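Long-range contacts in soluble lytic murein transglycosylase (Escherichia coli, PDB 1QSA), which cleaves the glycosidic bonds between N-acetylmuramic acid and N-acetylglucosamine in peptidoglycan, leaving a 1,6-anhydro bond in the muramic acid residue: residues F213-A218 and Q242-N247; A221-A226 and R255-W260; R448-Y453 and A596-F601; M472-Q477 and K589-Y594. One frame throughout, in Å; residues are numbered along the deposited sequence.

Interaction 1 (F213-A218 and Q242-N247). With SO4 (sulfate ion), chain G.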
# COMPACT_ATOMS: atom_id res chain seq x y z
N PHE A 213 -14.55 20.20 20.03
CA PHE A 213 -14.66 18.75 20.16
C PHE A 213 -15.97 18.20 19.57
O PHE A 213 -15.94 17.32 18.70
CB PHE A 213 -14.54 18.32 21.63
CG PHE A 213 -14.75 16.85 21.84
CD1 PHE A 213 -13.75 15.94 21.50
CD2 PHE A 213 -15.95 16.36 22.35
CE1 PHE A 213 -13.95 14.56 21.67
CE2 PHE A 213 -16.17 14.98 22.52
CZ PHE A 213 -15.15 14.08 22.18
N THR A 214 -17.11 18.71 20.04
CA THR A 214 -18.39 18.19 19.56
C THR A 214 -18.65 18.49 18.08
O THR A 214 -19.33 17.72 17.41
CB THR A 214 -19.58 18.65 20.42
OG1 THR A 214 -19.61 20.08 20.46
CG2 THR A 214 -19.45 18.09 21.84
N ARG A 215 -18.05 19.57 17.57
CA ARG A 215 -18.21 19.91 16.16
C ARG A 215 -17.43 18.91 15.31
O ARG A 215 -17.94 18.41 14.31
CB ARG A 215 -17.74 21.35 15.89
CG ARG A 215 -18.72 22.39 16.41
CD ARG A 215 -18.14 23.79 16.31
NE ARG A 215 -19.03 24.76 16.95
CZ ARG A 215 -18.65 25.64 17.87
NH1 ARG A 215 -17.39 25.69 18.28
NH2 ARG A 215 -19.54 26.48 18.39
N GLN A 216 -16.22 18.58 15.74
CA GLN A 216 -15.41 17.62 15.00
C GLN A 216 -16.01 16.22 15.06
O GLN A 216 -15.99 15.49 14.06
CB GLN A 216 -13.98 17.60 15.52
CG GLN A 216 -13.21 18.85 15.19
CD GLN A 216 -11.74 18.64 15.38
OE1 GLN A 216 -11.17 17.71 14.81
NE2 GLN A 216 -11.12 19.45 16.22
N MET A 217 -16.55 15.84 16.22
CA MET A 217 -17.18 14.54 16.38
C MET A 217 -18.40 14.45 15.45
O MET A 217 -18.59 13.46 14.74
CB MET A 217 -17.61 14.34 17.83
CG MET A 217 -16.45 14.16 18.83
SD MET A 217 -15.55 12.60 18.60
CE MET A 217 -16.70 11.44 19.32
N ALA A 218 -19.21 15.51 15.44
CA ALA A 218 -20.40 15.52 14.59
C ALA A 218 -20.05 15.50 13.10
O ALA A 218 -20.76 14.88 12.31
CB ALA A 218 -21.28 16.74 14.92
N GLN A 242 -26.99 25.26 12.44
CA GLN A 242 -27.67 26.06 13.45
C GLN A 242 -27.47 25.49 14.86
O GLN A 242 -27.25 26.23 15.81
CB GLN A 242 -29.16 26.18 13.12
CG GLN A 242 -29.96 27.06 14.08
CD GLN A 242 -30.88 26.25 14.97
OE1 GLN A 242 -30.46 25.68 15.98
NE2 GLN A 242 -32.15 26.18 14.59
N ALA A 243 -27.54 24.16 14.99
CA ALA A 243 -27.36 23.50 16.29
C ALA A 243 -25.97 23.71 16.91
O ALA A 243 -25.84 23.76 18.14
CB ALA A 243 -27.65 22.01 16.16
N GLN A 244 -24.95 23.85 16.06
CA GLN A 244 -23.59 24.04 16.56
C GLN A 244 -22.96 25.38 16.22
O GLN A 244 -21.76 25.57 16.42
CB GLN A 244 -22.68 22.90 16.09
CG GLN A 244 -23.13 21.55 16.59
CD GLN A 244 -22.12 20.46 16.26
OE1 GLN A 244 -21.67 20.34 15.12
NE2 GLN A 244 -21.78 19.64 17.25
N GLN A 245 -23.78 26.31 15.73
CA GLN A 245 -23.33 27.66 15.36
C GLN A 245 -22.07 27.59 14.50
O GLN A 245 -21.11 28.31 14.74
CB GLN A 245 -23.07 28.52 16.61
CG GLN A 245 -24.11 28.38 17.73
CD GLN A 245 -23.65 27.43 18.86
OE1 GLN A 245 -22.50 27.50 19.31
NE2 GLN A 245 -24.54 26.56 19.31
N LEU A 246 -22.07 26.71 13.50
CA LEU A 246 -20.91 26.53 12.65
C LEU A 246 -20.51 27.76 11.84
O LEU A 246 -21.37 28.51 11.35
CB LEU A 246 -21.12 25.34 11.71
CG LEU A 246 -21.42 24.00 12.37
CD1 LEU A 246 -21.59 22.95 11.29
CD2 LEU A 246 -20.33 23.59 13.35
N ASN A 247 -19.20 27.98 11.71
CA ASN A 247 -18.69 29.10 10.94
C ASN A 247 -18.69 28.72 9.46
O ASN A 247 -19.04 27.58 9.11
CB ASN A 247 -17.30 29.54 11.43
CG ASN A 247 -16.24 28.46 11.28
OD1 ASN A 247 -16.21 27.72 10.30
ND2 ASN A 247 -15.32 28.39 12.24
S SO4 G . -24.64 25.53 22.96
O1 SO4 G . -25.62 24.65 23.63
O2 SO4 G . -23.50 25.78 23.85
O3 SO4 G . -24.17 24.87 21.72
O4 SO4 G . -25.29 26.81 22.61
O HOH W 1 -23.00 20.29 19.81
O HOH W 2 -19.96 19.79 12.90
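Arg215 and Gln244 run past each other in opposite directions, and each side chain ends on the other segment's backbone. Arg215 lies on helix 212-228. Gln244 is the first residue to leave helical geometry after helix 230-243. The arginine CB is near Gln244 OE1. CG and CD lie against a leucine methyl, with Arg215 CG 3.7 Å from Leu246 CD2. The chain is extended from CG to NE, which brings NE past Leu246 CD2 to the carbonyl of Gln244. Arg215 NE donates to Gln244 O at 2.9 Å. Arg215 NH2 donates to Gln244 O at 3.1 Å. This is a side-on grip by two nitrogens on one atom, which lies in the guanidinium plane. NH2 also makes a weak bond to Gln245 OE1.

Gln244 NE2 donates to Thr214 O at 3.1 Å from above the carbonyl plane. Ala218 N, the helical donor, reaches Thr214 O from the other face. Gln244 OE1 lies 3.6 Å from Ala218 CB, and a water links OE1 to Arg215 O. Thr214 OG1 bonds mainly to Gly209 O. Gln245 NE2 donates to a sulfate ion, probably from the crystallisation liquor.

The contact joins two consecutive helices of the alpha-superhelix where the second one ends. Its chemistry is reciprocal: a cationic guanidinium gives two N-H bonds to Gln244 O, just past a helix end, and the buried amide of Gln244 gives one N-H to Thr214 O.

Interaction 2 (A221-A226 and R255-W260); sequences AFASVA and RDIVAW
Helix segments 221-226 and 255-260 run nearly parallel, with 23° between their directions and 9.4 Å between their axes. The backbones come nearest at two pairs, Ala223 with Ile257 and Ala226 with Val258. The small alanines let the larger side chains of 255-260 come close. Ile257 CG2 lies 3.6 Å from Ala223 CA and 3.9 Å from Ala226 CB. The same methyl, Ile257 CG2, also meets Phe222 CD2 at 3.7 Å. One isoleucine branch therefore touches three residues of the other helix.

The two segments belong to helices 212-228 and 248-260, with helix 230-243 between them in the chain. This is packing between next-but-one helices in the all-helical superhelix of the protein. Helix 230-243 also meets this layer, through Ile237 and Leu240 against Phe222. Val258 also packs on Trp274 of helix 269-280.

Phe222 has CG anti to the backbone N (chi1 178°), and its ring comes nearer to 255-260 than its CB direction suggests. Phe222 CZ lies 3.5 Å from Val258 CG2, and the two side chains cross at about a right angle. Phe222 CE2 is 3.7 Å from Val258 CG2. An alanine here would probably open a gap beside Ile257 CG2 and CD1 and take the phenyl ring away from Val258 CG2. Ile257 CD1 adds a further contact, 4.0 Å from Phe222 CD2.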
# COMPACT_ATOMS: atom_id res chain seq x y z
N ALA A 221 -19.39 11.88 12.07
CA ALA A 221 -20.64 11.14 12.00
C ALA A 221 -21.44 11.57 10.77
O ALA A 221 -22.05 10.76 10.09
CB ALA A 221 -21.45 11.35 13.27
N PHE A 222 -21.40 12.87 10.47
CA PHE A 222 -22.12 13.43 9.33
C PHE A 222 -21.62 12.78 8.03
O PHE A 222 -22.42 12.45 7.15
CB PHE A 222 -21.94 14.95 9.29
CG PHE A 222 -22.61 15.61 8.10
CD1 PHE A 222 -23.97 15.92 8.13
CD2 PHE A 222 -21.87 15.95 6.98
CE1 PHE A 222 -24.58 16.56 7.05
CE2 PHE A 222 -22.47 16.59 5.89
CZ PHE A 222 -23.82 16.89 5.92
N ALA A 223 -20.31 12.60 7.92
CA ALA A 223 -19.73 11.94 6.75
C ALA A 223 -20.25 10.50 6.64
O ALA A 223 -20.53 10.02 5.54
CB ALA A 223 -18.21 11.97 6.84
N SER A 224 -20.41 9.81 7.77
CA SER A 224 -20.93 8.43 7.75
C SER A 224 -22.39 8.42 7.27
O SER A 224 -22.80 7.53 6.51
CB SER A 224 -20.82 7.79 9.14
OG SER A 224 -19.47 7.74 9.56
N VAL A 225 -23.15 9.42 7.71
CA VAL A 225 -24.56 9.55 7.31
C VAL A 225 -24.63 9.80 5.80
O VAL A 225 -25.46 9.20 5.12
CB VAL A 225 -25.27 10.71 8.04
CG1 VAL A 225 -26.66 10.97 7.43
CG2 VAL A 225 -25.40 10.39 9.53
N ALA A 226 -23.77 10.67 5.28
CA ALA A 226 -23.76 10.99 3.85
C ALA A 226 -23.40 9.78 3.00
O ALA A 226 -23.85 9.67 1.85
CB ALA A 226 -22.80 12.13 3.55
N ARG A 255 -20.59 20.80 3.25
CA ARG A 255 -20.99 20.82 1.85
C ARG A 255 -20.09 19.90 1.03
O ARG A 255 -20.58 19.15 0.20
CB ARG A 255 -20.92 22.23 1.27
CG ARG A 255 -22.02 23.16 1.74
CD ARG A 255 -22.08 24.40 0.85
NE ARG A 255 -22.92 25.42 1.45
CZ ARG A 255 -22.45 26.49 2.08
NH1 ARG A 255 -21.15 26.70 2.18
NH2 ARG A 255 -23.30 27.36 2.62
N ASP A 256 -18.78 19.96 1.30
CA ASP A 256 -17.80 19.12 0.59
C ASP A 256 -18.10 17.64 0.79
O ASP A 256 -18.03 16.85 -0.15
CB ASP A 256 -16.37 19.40 1.10
CG ASP A 256 -15.81 20.74 0.66
OD1 ASP A 256 -16.46 21.48 -0.11
OD2 ASP A 256 -14.69 21.07 1.10
N ILE A 257 -18.40 17.28 2.04
CA ILE A 257 -18.72 15.90 2.39
C ILE A 257 -19.89 15.36 1.56
O ILE A 257 -19.81 14.26 1.00
CB ILE A 257 -19.03 15.80 3.90
CG1 ILE A 257 -17.72 15.92 4.69
CG2 ILE A 257 -19.76 14.50 4.24
CD1 ILE A 257 -17.92 16.20 6.16
N VAL A 258 -20.95 16.16 1.43
CA VAL A 258 -22.12 15.75 0.66
C VAL A 258 -21.82 15.71 -0.84
O VAL A 258 -22.21 14.75 -1.51
CB VAL A 258 -23.32 16.67 0.96
CG1 VAL A 258 -24.48 16.37 0.01
CG2 VAL A 258 -23.77 16.47 2.40
N ALA A 259 -21.10 16.71 -1.33
CA ALA A 259 -20.76 16.79 -2.76
C ALA A 259 -20.03 15.55 -3.24
O ALA A 259 -20.24 15.09 -4.36
CB ALA A 259 -19.94 18.05 -3.04
N TRP A 260 -19.15 15.00 -2.39
CA TRP A 260 -18.42 13.78 -2.72
C TRP A 260 -19.36 12.61 -2.98
O TRP A 260 -19.01 11.68 -3.71
CB TRP A 260 -17.52 13.37 -1.54
CG TRP A 260 -16.14 13.90 -1.61
CD1 TRP A 260 -15.60 14.88 -0.84
CD2 TRP A 260 -15.11 13.47 -2.51
NE1 TRP A 260 -14.29 15.11 -1.21
CE2 TRP A 260 -13.97 14.25 -2.23
CE3 TRP A 260 -15.04 12.51 -3.52
CZ2 TRP A 260 -12.76 14.10 -2.92
CZ3 TRP A 260 -13.84 12.35 -4.22
CH2 TRP A 260 -12.72 13.15 -3.91

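Interaction 3 (R448-Y453 and A596-F601). With SO4 (sulfate ion), chain B; SO4 (sulfate ion), chain H.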
# COMPACT_ATOMS: atom_id res chain seq x y z
N ARG A 448 14.61 -1.78 -13.34
CA ARG A 448 13.24 -1.64 -12.82
C ARG A 448 12.27 -2.59 -13.52
O ARG A 448 11.24 -2.95 -12.95
CB ARG A 448 12.71 -0.21 -13.05
CG ARG A 448 13.43 0.91 -12.27
CD ARG A 448 12.72 2.27 -12.47
NE ARG A 448 11.37 2.24 -11.93
CZ ARG A 448 10.34 2.93 -12.42
NH1 ARG A 448 10.51 3.79 -13.43
NH2 ARG A 448 9.15 2.80 -11.88
N PHE A 449 12.57 -2.97 -14.77
CA PHE A 449 11.66 -3.82 -15.53
C PHE A 449 12.39 -4.99 -16.15
O PHE A 449 12.44 -5.14 -17.37
CB PHE A 449 10.96 -2.95 -16.58
CG PHE A 449 10.16 -1.83 -15.98
CD1 PHE A 449 8.95 -2.09 -15.34
CD2 PHE A 449 10.69 -0.53 -15.92
CE1 PHE A 449 8.27 -1.08 -14.64
CE2 PHE A 449 10.03 0.49 -15.23
CZ PHE A 449 8.82 0.21 -14.58
N PRO A 450 12.91 -5.90 -15.30
CA PRO A 450 13.64 -7.06 -15.80
C PRO A 450 12.74 -8.07 -16.50
O PRO A 450 11.55 -8.18 -16.17
CB PRO A 450 14.22 -7.66 -14.52
CG PRO A 450 13.17 -7.34 -13.49
CD PRO A 450 12.83 -5.91 -13.82
N LEU A 451 13.30 -8.82 -17.45
CA LEU A 451 12.56 -9.84 -18.19
C LEU A 451 12.48 -11.11 -17.34
O LEU A 451 13.00 -12.17 -17.71
CB LEU A 451 13.23 -10.14 -19.54
CG LEU A 451 13.27 -8.94 -20.49
CD1 LEU A 451 13.97 -9.34 -21.79
CD2 LEU A 451 11.86 -8.43 -20.77
N ALA A 452 11.76 -11.00 -16.24
CA ALA A 452 11.60 -12.09 -15.28
C ALA A 452 10.72 -13.25 -15.75
O ALA A 452 9.68 -13.04 -16.37
CB ALA A 452 11.07 -11.53 -13.99
N TYR A 453 11.18 -14.48 -15.49
CA TYR A 453 10.47 -15.70 -15.84
C TYR A 453 10.07 -15.66 -17.32
O TYR A 453 8.99 -16.11 -17.70
CB TYR A 453 9.21 -15.84 -14.95
CG TYR A 453 9.52 -15.77 -13.47
CD1 TYR A 453 9.97 -16.91 -12.79
CD2 TYR A 453 9.40 -14.57 -12.76
CE1 TYR A 453 10.30 -16.86 -11.44
CE2 TYR A 453 9.73 -14.51 -11.41
CZ TYR A 453 10.18 -15.66 -10.76
OH TYR A 453 10.52 -15.62 -9.43
N ALA A 596 4.56 -0.95 -22.21
CA ALA A 596 5.42 -0.26 -23.18
C ALA A 596 6.90 -0.51 -22.86
O ALA A 596 7.69 -0.82 -23.77
CB ALA A 596 5.12 1.23 -23.20
N TYR A 597 7.28 -0.45 -21.59
CA TYR A 597 8.67 -0.72 -21.20
C TYR A 597 9.04 -2.15 -21.58
O TYR A 597 10.11 -2.39 -22.13
CB TYR A 597 8.88 -0.54 -19.70
CG TYR A 597 8.66 0.86 -19.18
CD1 TYR A 597 8.91 1.97 -19.98
CD2 TYR A 597 8.17 1.06 -17.88
CE1 TYR A 597 8.69 3.26 -19.49
CE2 TYR A 597 7.94 2.34 -17.40
CZ TYR A 597 8.20 3.44 -18.21
OH TYR A 597 7.95 4.70 -17.75
N TYR A 598 8.15 -3.10 -21.29
CA TYR A 598 8.42 -4.50 -21.63
C TYR A 598 8.55 -4.72 -23.12
O TYR A 598 9.45 -5.44 -23.56
CB TYR A 598 7.39 -5.44 -20.98
CG TYR A 598 7.83 -5.82 -19.58
CD1 TYR A 598 8.95 -6.63 -19.39
CD2 TYR A 598 7.23 -5.27 -18.44
CE1 TYR A 598 9.48 -6.87 -18.11
CE2 TYR A 598 7.75 -5.51 -17.15
CZ TYR A 598 8.87 -6.30 -17.00
OH TYR A 598 9.44 -6.46 -15.75
N ARG A 599 7.70 -4.06 -23.90
CA ARG A 599 7.78 -4.18 -25.35
C ARG A 599 9.15 -3.66 -25.80
O ARG A 599 9.82 -4.30 -26.60
CB ARG A 599 6.64 -3.41 -26.03
CG ARG A 599 5.32 -4.19 -25.98
CD ARG A 599 4.15 -3.40 -26.54
NE ARG A 599 4.42 -2.94 -27.91
CZ ARG A 599 4.32 -3.70 -29.00
NH1 ARG A 599 3.94 -4.97 -28.92
NH2 ARG A 599 4.60 -3.17 -30.19
N TYR A 600 9.60 -2.55 -25.21
CA TYR A 600 10.89 -1.98 -25.56
C TYR A 600 12.02 -2.98 -25.31
O TYR A 600 12.85 -3.23 -26.20
CB TYR A 600 11.16 -0.68 -24.81
CG TYR A 600 12.54 -0.13 -25.10
CD1 TYR A 600 12.79 0.62 -26.24
CD2 TYR A 600 13.62 -0.43 -24.25
CE1 TYR A 600 14.07 1.06 -26.54
CE2 TYR A 600 14.91 0.00 -24.55
CZ TYR A 600 15.12 0.75 -25.69
OH TYR A 600 16.39 1.19 -25.99
N PHE A 601 12.05 -3.56 -24.11
CA PHE A 601 13.10 -4.51 -23.77
C PHE A 601 13.02 -5.83 -24.53
O PHE A 601 13.99 -6.58 -24.58
CB PHE A 601 13.18 -4.69 -22.25
CG PHE A 601 13.72 -3.49 -21.53
CD1 PHE A 601 15.01 -3.02 -21.80
CD2 PHE A 601 12.93 -2.79 -20.62
CE1 PHE A 601 15.50 -1.87 -21.18
CE2 PHE A 601 13.42 -1.63 -20.00
CZ PHE A 601 14.71 -1.17 -20.28
S SO4 B . 7.01 5.08 -14.32
O1 SO4 B . 5.99 4.72 -15.33
O2 SO4 B . 8.36 4.92 -14.91
O3 SO4 B . 6.80 6.49 -13.95
O4 SO4 B . 6.88 4.25 -13.12
S SO4 H . 7.73 1.08 -8.83
O1 SO4 H . 7.31 1.42 -10.21
O2 SO4 H . 6.84 1.76 -7.87
O3 SO4 H . 7.63 -0.37 -8.64
O4 SO4 H . 9.12 1.52 -8.63
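The loop between helices 445-448 and 454-461 packs here against the C-terminal end of helix 582-601. The enzyme's SLT domain belongs to the lysozyme clan, and the side chain of its predicted active-site residue, Glu478, is about 11 Å from that of Tyr598. Within this loop Leu451 is the centre of an inverse gamma turn. Phe449 CB points toward the helix, and its ring takes Tyr597 over one face. Tyr597 CD2 lies toward the rim of that face, 3.3 Å from Phe449 CE2. The two rings are oblique, with planes at 42°. Tyr598 comes at about a right angle to the phenylalanine side chain, and its CE2 is near the edge of the Phe449 ring.

Tyr598 OH donates to Pro450 O at 2.8 Å, and Trp481 NE1 is a second hydrogen-bond partner of this hydroxyl. Leu451 CD2 lies at the edge of the Tyr598 ring, 3.7 Å from CD1. A phenylalanine in place of Tyr598 would probably leave Pro450 O and Trp481 NE1 without their shared hydroxyl partner.

Arg448 ends the short helix before the loop. One face of its guanidinium is covered by Phe449 CE2, 3.7 Å above the plane and over its centre. Its edges face two sulfate ions, probably from the crystallisation liquor. NH1 donates to one at O2 (chain B) and to Trp442 O, and Tyr597 OH sits close to the same sulfate. Arg448 NH2 donates to both ions, and its bond to O4 of the chain B sulfate is nearly straight at 175° and 3.0 Å long.

Interaction 4 (M472-Q477 and K589-Y594). With SO4 (sulfate ion), chain H.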
# COMPACT_ATOMS: atom_id res chain seq x y z
N MET A 472 3.47 -9.87 -18.39
CA MET A 472 4.62 -9.45 -17.60
C MET A 472 4.39 -8.11 -16.90
O MET A 472 4.77 -7.96 -15.74
CB MET A 472 5.88 -9.44 -18.46
CG MET A 472 6.29 -10.86 -18.85
SD MET A 472 7.66 -10.97 -19.99
CE MET A 472 9.07 -10.77 -18.87
N ALA A 473 3.74 -7.17 -17.58
CA ALA A 473 3.43 -5.86 -17.00
C ALA A 473 2.51 -6.04 -15.79
O ALA A 473 2.68 -5.37 -14.77
CB ALA A 473 2.75 -4.96 -18.04
N ILE A 474 1.51 -6.90 -15.94
CA ILE A 474 0.56 -7.16 -14.85
C ILE A 474 1.30 -7.74 -13.64
O ILE A 474 1.13 -7.28 -12.50
CB ILE A 474 -0.59 -8.11 -15.34
CG1 ILE A 474 -1.53 -7.35 -16.30
CG2 ILE A 474 -1.37 -8.70 -14.14
CD1 ILE A 474 -2.56 -6.44 -15.61
N ALA A 475 2.15 -8.74 -13.88
CA ALA A 475 2.92 -9.35 -12.79
C ALA A 475 3.85 -8.34 -12.11
O ALA A 475 3.95 -8.30 -10.88
CB ALA A 475 3.71 -10.53 -13.32
N ARG A 476 4.51 -7.50 -12.91
CA ARG A 476 5.42 -6.48 -12.38
C ARG A 476 4.66 -5.53 -11.45
O ARG A 476 5.13 -5.22 -10.35
CB ARG A 476 6.07 -5.72 -13.54
CG ARG A 476 6.81 -4.43 -13.13
CD ARG A 476 7.99 -4.70 -12.22
NE ARG A 476 8.72 -3.47 -11.91
CZ ARG A 476 8.34 -2.56 -11.03
NH1 ARG A 476 7.24 -2.74 -10.31
NH2 ARG A 476 9.10 -1.48 -10.82
N GLN A 477 3.47 -5.12 -11.87
CA GLN A 477 2.65 -4.23 -11.06
C GLN A 477 2.17 -4.92 -9.79
O GLN A 477 2.23 -4.34 -8.70
CB GLN A 477 1.44 -3.74 -11.86
CG GLN A 477 0.30 -3.15 -11.01
CD GLN A 477 0.69 -1.89 -10.27
OE1 GLN A 477 1.51 -1.11 -10.74
NE2 GLN A 477 0.10 -1.69 -9.10
N LYS A 589 -2.91 2.95 -15.37
CA LYS A 589 -1.84 3.82 -15.86
C LYS A 589 -0.49 3.11 -15.76
O LYS A 589 0.28 3.09 -16.72
CB LYS A 589 -1.81 5.12 -15.07
CG LYS A 589 -3.01 6.03 -15.36
CD LYS A 589 -2.94 7.28 -14.53
CE LYS A 589 -4.10 8.22 -14.85
NZ LYS A 589 -4.06 9.42 -13.93
N ASN A 590 -0.22 2.51 -14.61
CA ASN A 590 1.04 1.80 -14.42
C ASN A 590 1.18 0.63 -15.40
O ASN A 590 2.20 0.49 -16.06
CB ASN A 590 1.14 1.23 -13.00
CG ASN A 590 1.48 2.29 -11.97
OD1 ASN A 590 1.84 3.42 -12.30
ND2 ASN A 590 1.41 1.90 -10.70
N VAL A 591 0.16 -0.21 -15.49
CA VAL A 591 0.25 -1.38 -16.35
C VAL A 591 0.49 -1.02 -17.83
O VAL A 591 1.31 -1.66 -18.49
CB VAL A 591 -0.97 -2.31 -16.16
CG1 VAL A 591 -0.97 -3.43 -17.20
CG2 VAL A 591 -0.95 -2.90 -14.73
N LEU A 592 -0.18 0.03 -18.31
CA LEU A 592 0.01 0.47 -19.69
C LEU A 592 1.44 1.00 -19.89
O LEU A 592 2.08 0.67 -20.89
CB LEU A 592 -1.03 1.52 -20.09
CG LEU A 592 -2.48 1.00 -20.10
CD1 LEU A 592 -3.41 2.17 -20.38
CD2 LEU A 592 -2.67 -0.10 -21.11
N ALA A 593 1.96 1.77 -18.93
CA ALA A 593 3.32 2.28 -19.03
C ALA A 593 4.32 1.10 -18.98
O ALA A 593 5.25 1.04 -19.80
CB ALA A 593 3.62 3.27 -17.90
N TYR A 594 4.06 0.13 -18.11
CA TYR A 594 4.95 -1.03 -17.95
C TYR A 594 4.96 -1.94 -19.18
O TYR A 594 6.00 -2.49 -19.55
CB TYR A 594 4.58 -1.85 -16.72
CG TYR A 594 4.71 -1.15 -15.38
CD1 TYR A 594 5.24 0.15 -15.27
CD2 TYR A 594 4.29 -1.79 -14.22
CE1 TYR A 594 5.33 0.79 -14.01
CE2 TYR A 594 4.37 -1.17 -12.97
CZ TYR A 594 4.89 0.11 -12.88
OH TYR A 594 4.91 0.73 -11.66
S SO4 H . 7.73 1.08 -8.83
O1 SO4 H . 7.31 1.42 -10.21
O2 SO4 H . 6.84 1.76 -7.87
O3 SO4 H . 7.63 -0.37 -8.64
O4 SO4 H . 9.12 1.52 -8.63
O HOH W 3 3.75 -0.35 -9.41
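Gln477 OE1 is gripped by two donors. Asn590 ND2 donates to Gln477 OE1 at 3.0 Å, from a position tilted 31° out of the carbonyl plane. A water donates to Gln477 OE1 at 2.7 Å and also donates to Tyr594 OH, so it bridges the two helices. The bend at chi2 (64°) turns the glutamine CD toward Asn590. Gln477 CB and CG lie against Val591 CG2. On the other branch, Val591 CG1 meets Ile474 CD1 at 3.8 Å.

Helices 468-479 and 582-601 come closest at Ala473 and Tyr594, and their segments cross at 129°. Ala473 CB packs on Tyr594 CB at 3.8 Å. Tyr594 CE2 lies over one face of the Arg476 guanidinium. Arg476 NE bonds to Arg448 O. Its NH1 and NH2 both donate to O3 of a sulfate ion, and Tyr594 OH is 2.9 Å from O1 of this ion. The sulfate is probably from the crystallisation liquor.

The contact sets the helix that carries the predicted active-site Glu478 against helix 582-601. An apolar strip gives way to a polar end. There the positive charge of Arg476, with Arg448 also bonding the sulfate, would probably favour a bound anion.

The four contacts fall into two groups. Interactions 1 and 2 are in the helical superhelix, with centres 14 Å apart. Both use helix 212-228, which meets helix 230-243 in one and helix 248-260 in the other, and their segments alternate along the chain. Interactions 3 and 4 come later, and their centres are 9 Å apart. Both use helix 582-601, and 472-477 with 589-594 is nested within the loop closed by 448-453 with 596-601. They touch where the rings of Phe449 and Tyr594 meet, and share a sulfate. Interactions 1 and 3 are about 54 Å apart between centres. The first pair thus joins neighbouring superhelix helices, while the second lies beside the predicted active-site residue.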